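Local coordinates for CRISPR-associated protein, Cse2 family (Meiothermus ruber, PDB 3WA8) that probably binds G-rich crRNA sequence and stabilises the R-loop as the small CasB (Cse2) subunit of a type I-E CRISPR interference complex, at residues 26-30 / 41-45; 30-34 / 69-74; 106-112 / 158-164; 129-133 / 144-148. All coordinates share one frame; numbering follows the deposited sequence.

Contact 1 of 4, residues 26-30 / 41-45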
loop_
_atom_site.group_PDB
_atom_site.type_symbol
_atom_site.label_atom_id
_atom_site.label_comp_id
_atom_site.label_asym_id
_atom_site.label_seq_id
_atom_site.Cartn_x
_atom_site.Cartn_y
_atom_site.Cartn_z
ATOM N N ASP A 26 7.823 -4.323 -18.121
ATOM C CA ASP A 26 6.614 -3.910 -17.417
ATOM C C ASP A 26 6.985 -3.126 -16.180
ATOM O O ASP A 26 6.391 -2.055 -15.908
ATOM C CB ASP A 26 5.773 -5.089 -16.983
ATOM C CG ASP A 26 5.290 -5.911 -18.146
ATOM O OD1 ASP A 26 4.805 -5.274 -19.121
ATOM O OD2 ASP A 26 5.379 -7.176 -18.081
ATOM N N LEU A 27 7.979 -3.627 -15.432
ATOM C CA LEU A 27 8.320 -3.004 -14.146
ATOM C C LEU A 27 8.842 -1.579 -14.375
ATOM O O LEU A 27 8.506 -0.642 -13.617
ATOM C CB LEU A 27 9.299 -3.875 -13.370
ATOM C CG LEU A 27 8.815 -5.303 -13.155
ATOM C CD1 LEU A 27 9.957 -6.212 -12.797
ATOM C CD2 LEU A 27 7.756 -5.347 -12.079
ATOM N N ALA A 28 9.609 -1.415 -15.458
ATOM C CA ALA A 28 10.137 -0.117 -15.816
ATOM C C ALA A 28 8.990 0.856 -16.043
ATOM O O ALA A 28 9.006 1.943 -15.473
ATOM C CB ALA A 28 11.048 -0.204 -17.028
ATOM N N ARG A 29 7.989 0.446 -16.832
ATOM C CA ARG A 29 6.809 1.261 -17.075
ATOM C C ARG A 29 6.037 1.563 -15.788
ATOM O O ARG A 29 5.749 2.749 -15.488
ATOM C CB ARG A 29 5.884 0.582 -18.029
ATOM C CG ARG A 29 6.341 0.628 -19.442
ATOM C CD ARG A 29 5.176 0.331 -20.401
ATOM N NE ARG A 29 5.381 1.215 -21.511
ATOM C CZ ARG A 29 4.782 2.380 -21.663
ATOM N NH1 ARG A 29 3.847 2.790 -20.821
ATOM N NH2 ARG A 29 5.106 3.128 -22.692
ATOM N N MET A 30 5.738 0.503 -15.026
ATOM C CA MET A 30 5.018 0.634 -13.745
ATOM C C MET A 30 5.707 1.663 -12.848
ATOM O O MET A 30 5.045 2.515 -12.249
ATOM C CB MET A 30 4.905 -0.707 -13.015
ATOM C CG MET A 30 4.012 -1.758 -13.688
ATOM S SD MET A 30 4.220 -3.385 -12.877
ATOM C CE MET A 30 3.329 -4.476 -13.971
ATOM N N VAL A 41 0.732 3.762 -19.655
ATOM C CA VAL A 41 -0.092 2.591 -19.817
ATOM C C VAL A 41 0.733 1.311 -19.835
ATOM O O VAL A 41 1.760 1.250 -20.515
ATOM C CB VAL A 41 -0.868 2.760 -21.102
ATOM C CG1 VAL A 41 -1.629 1.527 -21.439
ATOM C CG2 VAL A 41 -1.773 3.958 -20.952
ATOM N N VAL A 42 0.291 0.295 -19.092
ATOM C CA VAL A 42 0.960 -1.016 -19.101
ATOM C C VAL A 42 -0.008 -2.155 -19.465
ATOM O O VAL A 42 -0.914 -2.486 -18.666
ATOM C CB VAL A 42 1.603 -1.341 -17.722
ATOM C CG1 VAL A 42 2.291 -2.687 -17.787
ATOM C CG2 VAL A 42 2.581 -0.270 -17.286
ATOM N N PRO A 43 0.186 -2.795 -20.639
ATOM C CA PRO A 43 -0.812 -3.759 -21.150
ATOM C C PRO A 43 -1.193 -4.752 -20.082
ATOM O O PRO A 43 -2.370 -4.964 -19.838
ATOM C CB PRO A 43 -0.087 -4.464 -22.286
ATOM C CG PRO A 43 0.864 -3.470 -22.788
ATOM C CD PRO A 43 1.336 -2.687 -21.547
ATOM N N LEU A 44 -0.196 -5.321 -19.422
ATOM C CA LEU A 44 -0.427 -6.182 -18.267
ATOM C C LEU A 44 -1.549 -5.704 -17.319
ATOM O O LEU A 44 -2.519 -6.439 -17.035
ATOM C CB LEU A 44 0.871 -6.320 -17.473
ATOM C CG LEU A 44 0.923 -7.577 -16.603
ATOM C CD1 LEU A 44 0.673 -8.848 -17.459
ATOM C CD2 LEU A 44 2.242 -7.664 -15.862
ATOM N N VAL A 45 -1.409 -4.474 -16.837
ATOM C CA VAL A 45 -2.362 -3.889 -15.898
ATOM C C VAL A 45 -3.682 -3.625 -16.577
ATOM O O VAL A 45 -4.727 -4.033 -16.064
ATOM C CB VAL A 45 -1.813 -2.590 -15.340
ATOM C CG1 VAL A 45 -2.885 -1.840 -14.584
ATOM C CG2 VAL A 45 -0.574 -2.889 -14.474
#
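Val42 lays its CG2 methyl against the flank of helix 24-32, 3.5 Å from Arg29 CB, and so brings the beginning of helix 43-49 up to the preceding helix of this all-helical Cse2 fold. It is an example of a residue at a helix N-cap position that also serves as a packing residue: Val42 stands just before the helix, and its CA is 6.6 Å from the CA of Asp26. With CG1 anti to the backbone N (chi1 -179°), the two methyls are shared out, CG1 going to the carboxylate of Asp26 and CG2 to the notch between Arg29 and Met30, where it lies 4.1 Å from Met30 CG. The backbone N of Val42 is held by the hydroxyl of Tyr66, from helix 59-72. Polar groups edge this apolar seam. The Asp26 carboxylate accepts a bond at OD2 from the backbone N of Thr23, just ahead of its own helix, while the same oxygen lies against Leu44 CD2. Arg29 runs past Val42, the two side chains pointing opposite ways, and carries its guanidinium to the loop ahead of helix 43-49, where Glu40 forms a salt bridge with NH1. On the inner side of the seam the long side chain of Met30 runs out extended (chi2 170°), far enough to reach the first turn of the second helix, where its CE methyl rests 3.9 Å from Leu44 CD2 and 4.2 Å from Val45 CG2.

Contact 2 of 4, residues 30-34 / 69-74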
loop_
_atom_site.group_PDB
_atom_site.type_symbol
_atom_site.label_atom_id
_atom_site.label_comp_id
_atom_site.label_asym_id
_atom_site.label_seq_id
_atom_site.Cartn_x
_atom_site.Cartn_y
_atom_site.Cartn_z
ATOM N N MET A 30 5.738 0.503 -15.026
ATOM C CA MET A 30 5.018 0.634 -13.745
ATOM C C MET A 30 5.707 1.663 -12.848
ATOM O O MET A 30 5.045 2.515 -12.249
ATOM C CB MET A 30 4.905 -0.707 -13.015
ATOM C CG MET A 30 4.012 -1.758 -13.688
ATOM S SD MET A 30 4.220 -3.385 -12.877
ATOM C CE MET A 30 3.329 -4.476 -13.971
ATOM N N ARG A 31 7.045 1.599 -12.807
ATOM C CA ARG A 31 7.862 2.520 -12.020
ATOM C C ARG A 31 7.738 3.940 -12.546
ATOM O O ARG A 31 7.507 4.876 -11.779
ATOM C CB ARG A 31 9.318 2.090 -12.068
ATOM C CG ARG A 31 9.850 1.388 -10.846
ATOM C CD ARG A 31 11.274 0.986 -11.180
ATOM N NE ARG A 31 11.377 -0.427 -11.493
ATOM C CZ ARG A 31 12.122 -0.914 -12.468
ATOM N NH1 ARG A 31 12.803 -0.114 -13.276
ATOM N NH2 ARG A 31 12.178 -2.222 -12.668
ATOM N N ARG A 32 7.888 4.073 -13.864
ATOM C CA ARG A 32 7.776 5.352 -14.572
ATOM C C ARG A 32 6.425 6.070 -14.368
ATOM O O ARG A 32 6.401 7.292 -14.252
ATOM C CB ARG A 32 8.045 5.154 -16.060
ATOM C CG ARG A 32 7.916 6.428 -16.833
ATOM C CD ARG A 32 8.862 6.511 -18.015
ATOM N NE ARG A 32 9.446 7.861 -18.080
ATOM C CZ ARG A 32 10.058 8.354 -19.157
ATOM N NH1 ARG A 32 10.165 7.601 -20.254
ATOM N NH2 ARG A 32 10.566 9.595 -19.147
ATOM N N GLY A 33 5.325 5.307 -14.313
ATOM C CA GLY A 33 4.008 5.858 -14.100
ATOM C C GLY A 33 3.750 6.426 -12.713
ATOM O O GLY A 33 2.726 7.051 -12.477
ATOM N N LEU A 34 4.665 6.217 -11.774
ATOM C CA LEU A 34 4.460 6.687 -10.380
ATOM C C LEU A 34 4.002 8.155 -10.216
ATOM O O LEU A 34 3.178 8.448 -9.349
ATOM C CB LEU A 34 5.702 6.428 -9.511
ATOM C CG LEU A 34 5.840 4.993 -9.031
ATOM C CD1 LEU A 34 7.102 4.805 -8.229
ATOM C CD2 LEU A 34 4.571 4.578 -8.234
ATOM N N ALA A 69 0.881 -0.921 -8.396
ATOM C CA ALA A 69 1.807 -1.563 -9.292
ATOM C C ALA A 69 3.176 -0.870 -9.195
ATOM O O ALA A 69 4.215 -1.523 -8.956
ATOM C CB ALA A 69 1.275 -1.514 -10.673
ATOM N N GLY A 70 3.177 0.455 -9.325
ATOM C CA GLY A 70 4.427 1.205 -9.314
ATOM C C GLY A 70 5.189 1.015 -8.025
ATOM O O GLY A 70 6.410 0.787 -8.044
ATOM N N LEU A 71 4.481 1.094 -6.896
ATOM C CA LEU A 71 5.166 0.990 -5.625
ATOM C C LEU A 71 5.734 -0.409 -5.496
ATOM O O LEU A 71 6.872 -0.591 -5.061
ATOM C CB LEU A 71 4.239 1.290 -4.460
ATOM C CG LEU A 71 3.804 2.752 -4.385
ATOM C CD1 LEU A 71 2.593 2.989 -3.434
ATOM C CD2 LEU A 71 5.001 3.625 -4.060
ATOM N N TRP A 72 4.940 -1.390 -5.906
ATOM C CA TRP A 72 5.328 -2.760 -5.758
ATOM C C TRP A 72 6.557 -2.956 -6.632
ATOM O O TRP A 72 7.538 -3.577 -6.226
ATOM C CB TRP A 72 4.176 -3.677 -6.162
ATOM C CG TRP A 72 4.611 -5.061 -6.368
ATOM C CD1 TRP A 72 4.873 -5.977 -5.402
ATOM C CD2 TRP A 72 4.899 -5.701 -7.625
ATOM N NE1 TRP A 72 5.323 -7.151 -5.977
ATOM C CE2 TRP A 72 5.337 -7.004 -7.341
ATOM C CE3 TRP A 72 4.837 -5.291 -8.961
ATOM C CZ2 TRP A 72 5.686 -7.917 -8.343
ATOM C CZ3 TRP A 72 5.192 -6.209 -9.966
ATOM C CH2 TRP A 72 5.609 -7.498 -9.647
ATOM N N ALA A 73 6.507 -2.381 -7.833
ATOM C CA ALA A 73 7.582 -2.509 -8.818
ATOM C C ALA A 73 8.846 -1.818 -8.324
ATOM O O ALA A 73 9.904 -1.969 -8.904
ATOM C CB ALA A 73 7.127 -1.920 -10.114
ATOM N N SER A 74 8.727 -1.063 -7.236
ATOM C CA SER A 74 9.861 -0.328 -6.679
ATOM C C SER A 74 10.431 -1.003 -5.465
ATOM O O SER A 74 11.471 -0.596 -4.959
ATOM C CB SER A 74 9.438 1.071 -6.258
ATOM O OG SER A 74 9.065 1.821 -7.379
#
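The last turn of helix 24-32 meets the last turn of helix 59-72 with their backbones nearly touching, the CA atoms of Met30 and Gly70 being only 4.5 Å apart. Glycine makes so close an approach possible: a CB at Gly70 would run into Leu34 CD2 and the carbonyl oxygen of Met30. The principle is that of a glycine contact flanked by small residues. Met30 passes between Ala69 and Ala73, its CB 3.9 Å from Ala73 CB and its CG against Ala69 CB, and so reaches Trp72 with its sulfur. SD lies 5.4 Å from the centroid of the six-membered ring of Trp72 and 88° off the ring normal, a Met-aromatic contact made at the edge, nearest to CZ3. Leu34, with CG anti to its own carbonyl carbon (chi1 -79°), drops CD2 onto Gly70 CA at 3.5 Å, while CD1 turns to the hydroxyl of Ser74. That hydroxyl donates to Gly70 O at 2.9 Å, from a position tilted out of the carbonyl plane, and is thus tied back to a carbonyl one turn earlier. Arg31, bent at chi3, sends NE to Ala73 O, a weak hydrogen bond of 3.4 Å with the oxygen at the edge of the guanidinium. Beyond the pair, Leu71 packs on Leu145 and Val149 of helix 141-154. Trp72 gives its NE1 to Glu80, meets Trp162 edge-to-face, and touches Leu18 and Arg19 of helix 10-21.

Contact 3 of 4, residues 106-112 / 158-164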
loop_
_atom_site.group_PDB
_atom_site.type_symbol
_atom_site.label_atom_id
_atom_site.label_comp_id
_atom_site.label_asym_id
_atom_site.label_seq_id
_atom_site.Cartn_x
_atom_site.Cartn_y
_atom_site.Cartn_z
ATOM N N ARG A 106 -2.720 -5.952 11.601
ATOM C CA ARG A 106 -1.319 -6.167 11.203
ATOM C C ARG A 106 -1.171 -6.057 9.699
ATOM O O ARG A 106 -0.172 -5.558 9.177
ATOM C CB ARG A 106 -0.816 -7.527 11.661
ATOM C CG ARG A 106 -0.936 -7.774 13.161
ATOM C CD ARG A 106 -0.562 -9.232 13.565
ATOM N NE ARG A 106 -0.690 -9.381 15.018
ATOM C CZ ARG A 106 0.267 -9.075 15.897
ATOM N NH1 ARG A 106 1.454 -8.630 15.475
ATOM N NH2 ARG A 106 0.042 -9.229 17.205
ATOM N N ARG A 107 -2.210 -6.503 9.008
ATOM C CA ARG A 107 -2.218 -6.529 7.561
ATOM C C ARG A 107 -2.468 -5.171 6.892
ATOM O O ARG A 107 -2.392 -5.068 5.669
ATOM C CB ARG A 107 -3.167 -7.628 7.055
ATOM C CG ARG A 107 -2.543 -9.025 7.139
ATOM C CD ARG A 107 -3.466 -10.131 6.643
ATOM N NE ARG A 107 -2.764 -11.414 6.484
ATOM C CZ ARG A 107 -2.075 -11.781 5.395
ATOM N NH1 ARG A 107 -1.986 -10.967 4.343
ATOM N NH2 ARG A 107 -1.475 -12.975 5.354
ATOM N N THR A 108 -2.697 -4.129 7.686
ATOM C CA THR A 108 -2.968 -2.788 7.157
ATOM C C THR A 108 -1.743 -1.873 7.200
ATOM O O THR A 108 -0.841 -2.075 7.994
ATOM C CB THR A 108 -4.074 -2.085 7.958
ATOM O OG1 THR A 108 -3.505 -1.524 9.151
ATOM C CG2 THR A 108 -5.202 -3.031 8.312
ATOM N N LEU A 109 -1.718 -0.839 6.376
ATOM C CA LEU A 109 -0.524 -0.019 6.299
ATOM C C LEU A 109 -0.249 0.704 7.630
ATOM O O LEU A 109 0.910 1.047 7.956
ATOM C CB LEU A 109 -0.612 0.971 5.148
ATOM C CG LEU A 109 0.797 1.387 4.714
ATOM C CD1 LEU A 109 1.470 0.206 4.017
ATOM C CD2 LEU A 109 0.825 2.653 3.840
ATOM N N GLY A 110 -1.317 0.937 8.390
ATOM C CA GLY A 110 -1.183 1.484 9.725
ATOM C C GLY A 110 -0.191 0.644 10.513
ATOM O O GLY A 110 0.758 1.170 11.125
ATOM N N HIS A 111 -0.368 -0.674 10.483
ATOM C CA HIS A 111 0.574 -1.514 11.219
ATOM C C HIS A 111 2.012 -1.340 10.694
ATOM O O HIS A 111 2.954 -1.242 11.497
ATOM C CB HIS A 111 0.137 -2.974 11.262
ATOM C CG HIS A 111 1.172 -3.896 11.829
ATOM N ND1 HIS A 111 1.303 -4.134 13.179
ATOM C CD2 HIS A 111 2.119 -4.652 11.223
ATOM C CE1 HIS A 111 2.281 -4.996 13.381
ATOM N NE2 HIS A 111 2.799 -5.319 12.208
ATOM N N ALA A 112 2.182 -1.278 9.368
ATOM C CA ALA A 112 3.529 -1.147 8.801
ATOM C C ALA A 112 4.151 0.159 9.308
ATOM O O ALA A 112 5.314 0.172 9.747
ATOM C CB ALA A 112 3.514 -1.210 7.288
ATOM N N ILE A 158 10.424 -4.617 7.472
ATOM C CA ILE A 158 8.994 -4.365 7.567
ATOM C C ILE A 158 8.239 -4.763 6.310
ATOM O O ILE A 158 8.522 -4.273 5.217
ATOM C CB ILE A 158 8.720 -2.895 7.842
ATOM C CG1 ILE A 158 9.270 -2.536 9.218
ATOM C CG2 ILE A 158 7.217 -2.594 7.747
ATOM C CD1 ILE A 158 9.226 -1.085 9.525
ATOM N N ARG A 159 7.271 -5.653 6.476
ATOM C CA ARG A 159 6.479 -6.148 5.362
ATOM C C ARG A 159 5.346 -5.194 5.049
ATOM O O ARG A 159 4.696 -4.750 5.961
ATOM C CB ARG A 159 5.909 -7.525 5.715
ATOM C CG ARG A 159 4.812 -7.996 4.783
ATOM C CD ARG A 159 4.715 -9.509 4.691
ATOM N NE ARG A 159 3.645 -9.894 3.773
ATOM C CZ ARG A 159 3.042 -11.079 3.774
ATOM N NH1 ARG A 159 3.398 -12.040 4.623
ATOM N NH2 ARG A 159 2.073 -11.308 2.912
ATOM N N ILE A 160 5.109 -4.894 3.772
ATOM C CA ILE A 160 3.911 -4.144 3.356
ATOM C C ILE A 160 2.979 -5.087 2.631
ATOM O O ILE A 160 3.356 -5.613 1.578
ATOM C CB ILE A 160 4.233 -3.006 2.361
ATOM C CG1 ILE A 160 4.869 -1.821 3.084
ATOM C CG2 ILE A 160 2.978 -2.539 1.647
ATOM C CD1 ILE A 160 5.604 -0.888 2.161
ATOM N N TYR A 161 1.777 -5.312 3.157
ATOM C CA TYR A 161 0.851 -6.194 2.461
ATOM C C TYR A 161 0.185 -5.470 1.283
ATOM O O TYR A 161 -0.801 -4.740 1.446
ATOM C CB TYR A 161 -0.158 -6.817 3.413
ATOM C CG TYR A 161 0.472 -7.516 4.587
ATOM C CD1 TYR A 161 0.526 -8.908 4.659
ATOM C CD2 TYR A 161 0.998 -6.798 5.651
ATOM C CE1 TYR A 161 1.102 -9.577 5.781
ATOM C CE2 TYR A 161 1.580 -7.451 6.771
ATOM C CZ TYR A 161 1.627 -8.828 6.815
ATOM O OH TYR A 161 2.178 -9.431 7.904
ATOM N N TRP A 162 0.727 -5.660 0.086
ATOM C CA TRP A 162 0.193 -4.965 -1.078
ATOM C C TRP A 162 -1.278 -5.210 -1.389
ATOM O O TRP A 162 -2.007 -4.262 -1.677
ATOM C CB TRP A 162 1.041 -5.231 -2.284
ATOM C CG TRP A 162 2.447 -4.906 -2.019
ATOM C CD1 TRP A 162 3.430 -5.780 -1.682
ATOM C CD2 TRP A 162 3.053 -3.601 -2.049
ATOM N NE1 TRP A 162 4.622 -5.110 -1.522
ATOM C CE2 TRP A 162 4.420 -3.771 -1.729
ATOM C CE3 TRP A 162 2.576 -2.311 -2.333
ATOM C CZ2 TRP A 162 5.320 -2.705 -1.679
ATOM C CZ3 TRP A 162 3.475 -1.248 -2.287
ATOM C CH2 TRP A 162 4.835 -1.461 -1.966
ATOM N N SER A 163 -1.753 -6.440 -1.320
ATOM C CA SER A 163 -3.147 -6.627 -1.669
ATOM C C SER A 163 -4.065 -5.866 -0.703
ATOM O O SER A 163 -5.027 -5.208 -1.121
ATOM C CB SER A 163 -3.513 -8.100 -1.771
ATOM O OG SER A 163 -3.555 -8.664 -0.496
ATOM N N GLU A 164 -3.752 -5.915 0.590
ATOM C CA GLU A 164 -4.542 -5.134 1.539
ATOM C C GLU A 164 -4.386 -3.634 1.243
ATOM O O GLU A 164 -5.370 -2.890 1.322
ATOM C CB GLU A 164 -4.216 -5.482 2.997
ATOM C CG GLU A 164 -5.034 -6.645 3.587
ATOM C CD GLU A 164 -4.422 -8.073 3.334
ATOM O OE1 GLU A 164 -3.539 -8.226 2.440
ATOM O OE2 GLU A 164 -4.843 -9.046 4.031
HETATM O O HOH W 1 1.120 -14.397 4.699
#
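Tyr161, at the N-cap position of helix 162-170, sets its ring between Arg107 and Arg159 where that helix start meets the start of helix 109-119. The Arg107 chain, extended through its middle torsions (chi2 180°), lays CG over one ring face, 4.0 Å from the centroid and 13° off the normal, a CH-pi contact. Its NH1 also reaches Tyr161 CD1, with the guanidinium turned 55° from the ring plane. Arg159 CG covers the opposite face, and the face of its guanidinium is turned to Tyr161 CE1. Glu164, bent at chi2, brings OE2 3.5 Å from Arg107 NH1, a salt bridge with a weak hydrogen bond; Ser163 OG donates weakly to its other oxygen. A water accepts from both arginines, at 3.3 Å from Arg159 NH1 and weakly from Arg107 NH2. An alanine in place of Tyr161 removes the ring between the two arginine stems, which would probably open a gap there and leave Arg107 held mainly by Glu164. Deeper in, Leu109 CD1 meets Ile160 CG2 at 3.9 Å, and Ala112 CB meets Ile158 CG2 at 4.0 Å. Around this apolar floor, Ile158 and Ile160 rest on Ile152 of helix 141-154, Leu109 also on Trp183 of helix 178-197, while Trp162 reaches Val68 and Leu71 of helix 59-72.

Contact 4 of 4, residues 129-133 / 144-148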
loop_
_atom_site.group_PDB
_atom_site.type_symbol
_atom_site.label_atom_id
_atom_site.label_comp_id
_atom_site.label_asym_id
_atom_site.label_seq_id
_atom_site.Cartn_x
_atom_site.Cartn_y
_atom_site.Cartn_z
ATOM N N ARG A 129 4.025 12.754 9.801
ATOM C CA ARG A 129 3.920 12.353 8.415
ATOM C C ARG A 129 2.742 11.396 8.269
ATOM O O ARG A 129 2.024 11.449 7.264
ATOM C CB ARG A 129 5.228 11.740 7.914
ATOM C CG ARG A 129 5.169 11.271 6.469
ATOM C CD ARG A 129 6.559 11.203 5.837
ATOM N NE ARG A 129 6.900 12.420 5.110
ATOM C CZ ARG A 129 8.139 12.853 4.930
ATOM N NH1 ARG A 129 9.160 12.177 5.444
ATOM N NH2 ARG A 129 8.368 13.978 4.258
ATOM N N PHE A 130 2.530 10.574 9.295
ATOM C CA PHE A 130 1.453 9.605 9.298
ATOM C C PHE A 130 0.085 10.263 9.427
ATOM O O PHE A 130 -0.883 9.885 8.737
ATOM C CB PHE A 130 1.670 8.581 10.415
ATOM C CG PHE A 130 0.487 7.684 10.658
ATOM C CD1 PHE A 130 -0.078 6.951 9.621
ATOM C CD2 PHE A 130 -0.054 7.559 11.942
ATOM C CE1 PHE A 130 -1.180 6.118 9.849
ATOM C CE2 PHE A 130 -1.152 6.742 12.184
ATOM C CZ PHE A 130 -1.711 6.004 11.129
ATOM N N ILE A 131 -0.004 11.236 10.326
ATOM C CA ILE A 131 -1.249 11.945 10.496
ATOM C C ILE A 131 -1.532 12.663 9.187
ATOM O O ILE A 131 -2.653 12.658 8.697
ATOM C CB ILE A 131 -1.182 12.907 11.676
ATOM C CG1 ILE A 131 -1.418 12.141 12.976
ATOM C CG2 ILE A 131 -2.230 13.944 11.561
ATOM C CD1 ILE A 131 -0.921 12.863 14.224
ATOM N N ALA A 132 -0.494 13.224 8.590
ATOM C CA ALA A 132 -0.673 13.974 7.366
ATOM C C ALA A 132 -1.197 13.054 6.285
ATOM O O ALA A 132 -2.035 13.452 5.484
ATOM C CB ALA A 132 0.609 14.603 6.939
ATOM N N LEU A 133 -0.690 11.821 6.265
ATOM C CA LEU A 133 -1.169 10.796 5.359
ATOM C C LEU A 133 -2.660 10.532 5.585
ATOM O O LEU A 133 -3.438 10.515 4.635
ATOM C CB LEU A 133 -0.355 9.522 5.536
ATOM C CG LEU A 133 -0.647 8.373 4.582
ATOM C CD1 LEU A 133 -0.311 8.719 3.177
ATOM C CD2 LEU A 133 0.103 7.161 5.005
ATOM N N ARG A 144 1.711 11.395 -0.900
ATOM C CA ARG A 144 2.092 11.137 0.461
ATOM C C ARG A 144 2.341 9.668 0.727
ATOM O O ARG A 144 3.253 9.302 1.474
ATOM C CB ARG A 144 1.067 11.695 1.398
ATOM C CG ARG A 144 1.042 13.189 1.356
ATOM C CD ARG A 144 -0.086 13.726 2.178
ATOM N NE ARG A 144 -0.328 15.112 1.827
ATOM C CZ ARG A 144 -1.165 15.919 2.465
ATOM N NH1 ARG A 144 -1.853 15.463 3.508
ATOM N NH2 ARG A 144 -1.306 17.177 2.049
ATOM N N LEU A 145 1.555 8.819 0.082
ATOM C CA LEU A 145 1.734 7.375 0.228
ATOM C C LEU A 145 3.087 6.938 -0.316
ATOM O O LEU A 145 3.742 6.032 0.223
ATOM C CB LEU A 145 0.635 6.648 -0.516
ATOM C CG LEU A 145 0.736 5.147 -0.432
ATOM C CD1 LEU A 145 0.370 4.815 0.978
ATOM C CD2 LEU A 145 -0.205 4.493 -1.400
ATOM N N ARG A 146 3.516 7.609 -1.373
ATOM C CA ARG A 146 4.719 7.223 -2.057
ATOM C C ARG A 146 5.872 7.565 -1.171
ATOM O O ARG A 146 6.803 6.782 -1.044
ATOM C CB ARG A 146 4.807 7.979 -3.358
ATOM C CG ARG A 146 5.816 7.493 -4.325
ATOM C CD ARG A 146 5.456 8.153 -5.621
ATOM N NE ARG A 146 6.599 8.381 -6.505
ATOM C CZ ARG A 146 6.661 9.416 -7.337
ATOM N NH1 ARG A 146 5.676 10.318 -7.354
ATOM N NH2 ARG A 146 7.705 9.563 -8.142
ATOM N N GLN A 147 5.813 8.723 -0.528
ATOM C CA GLN A 147 6.850 9.093 0.430
ATOM C C GLN A 147 6.905 8.120 1.618
ATOM O O GLN A 147 7.994 7.775 2.088
ATOM C CB GLN A 147 6.598 10.486 0.959
ATOM C CG GLN A 147 7.112 11.622 0.141
ATOM C CD GLN A 147 7.188 12.887 1.011
ATOM O OE1 GLN A 147 6.368 13.069 1.949
ATOM N NE2 GLN A 147 8.201 13.747 0.746
ATOM N N MET A 148 5.740 7.695 2.109
ATOM C CA MET A 148 5.677 6.882 3.317
ATOM C C MET A 148 6.213 5.472 3.069
ATOM O O MET A 148 7.055 4.976 3.857
ATOM C CB MET A 148 4.258 6.818 3.879
ATOM C CG MET A 148 4.171 6.041 5.176
ATOM S SD MET A 148 5.110 6.827 6.517
ATOM C CE MET A 148 3.760 7.654 7.336
#
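Arg144 NH1 donates to Ala132 O at 2.8 Å, the clear hydrogen bond that ties one arm of a helical hairpin to the other. The oxygen lies at the edge of the guanidinium, nearly in its plane, whereas the donor stands 44° out of the carbonyl plane of Ala132. The two segments run roughly antiparallel, 149° between their directions, and their axes approach to 10.1 Å. Between them Leu133 and Arg144 lie alongside, pointing opposite ways, with Leu133 CD1 3.7 Å from Arg144 CB and close to the backbone N of Leu145, while CD2 turns to Met148 CG at 4.2 Å. Met148 folds back on itself, bent at chi2 (64°) and again at chi3, which carries CE across to Phe130, 3.6 Å from its CA. At the outer margin Arg129 bends its guanidinium toward Gln147, whose OE1 is 3.2 Å from Arg129 NH2, the amide set steeply to the guanidinium plane. Cutting Arg129 back to an alanine takes away the guanidinium beside Gln147 and the CG beside Met148 CE, and is likely to leave the amide free to turn and the methyl less well packed. Toward the interior, Phe130, Leu133 and Met148 all lean on Ile113 of helix 109-119, and Phe130 stacks on Phe187 of helix 178-197. Leu145 touches Leu109 of helix 109-119 and also Leu67 and Leu71 of helix 59-72.

In the fold
Contacts 1 and 2 share Met30 and helix 24-32, their centres about 8 Å apart: contact 1, the outermost at about 18 Å from the chain centre, joins that helix to its successor, and contact 2 joins it to helix 59-72. Contact 3 is the most central, its centre about 7 Å out, yet mixes an apolar floor with a charged margin bridged by a water. Contact 4, the hairpin pairing, falls within the sequence span that contact 3 brackets, and touches it through Leu109 and Leu145. Leu71 ties contact 2 to both, meeting Trp162 and Leu145. Each has buried apolar residues with arginines at the margin, but close glycine packing marks contact 2 and a tyrosine ring held between two arginines marks contact 3.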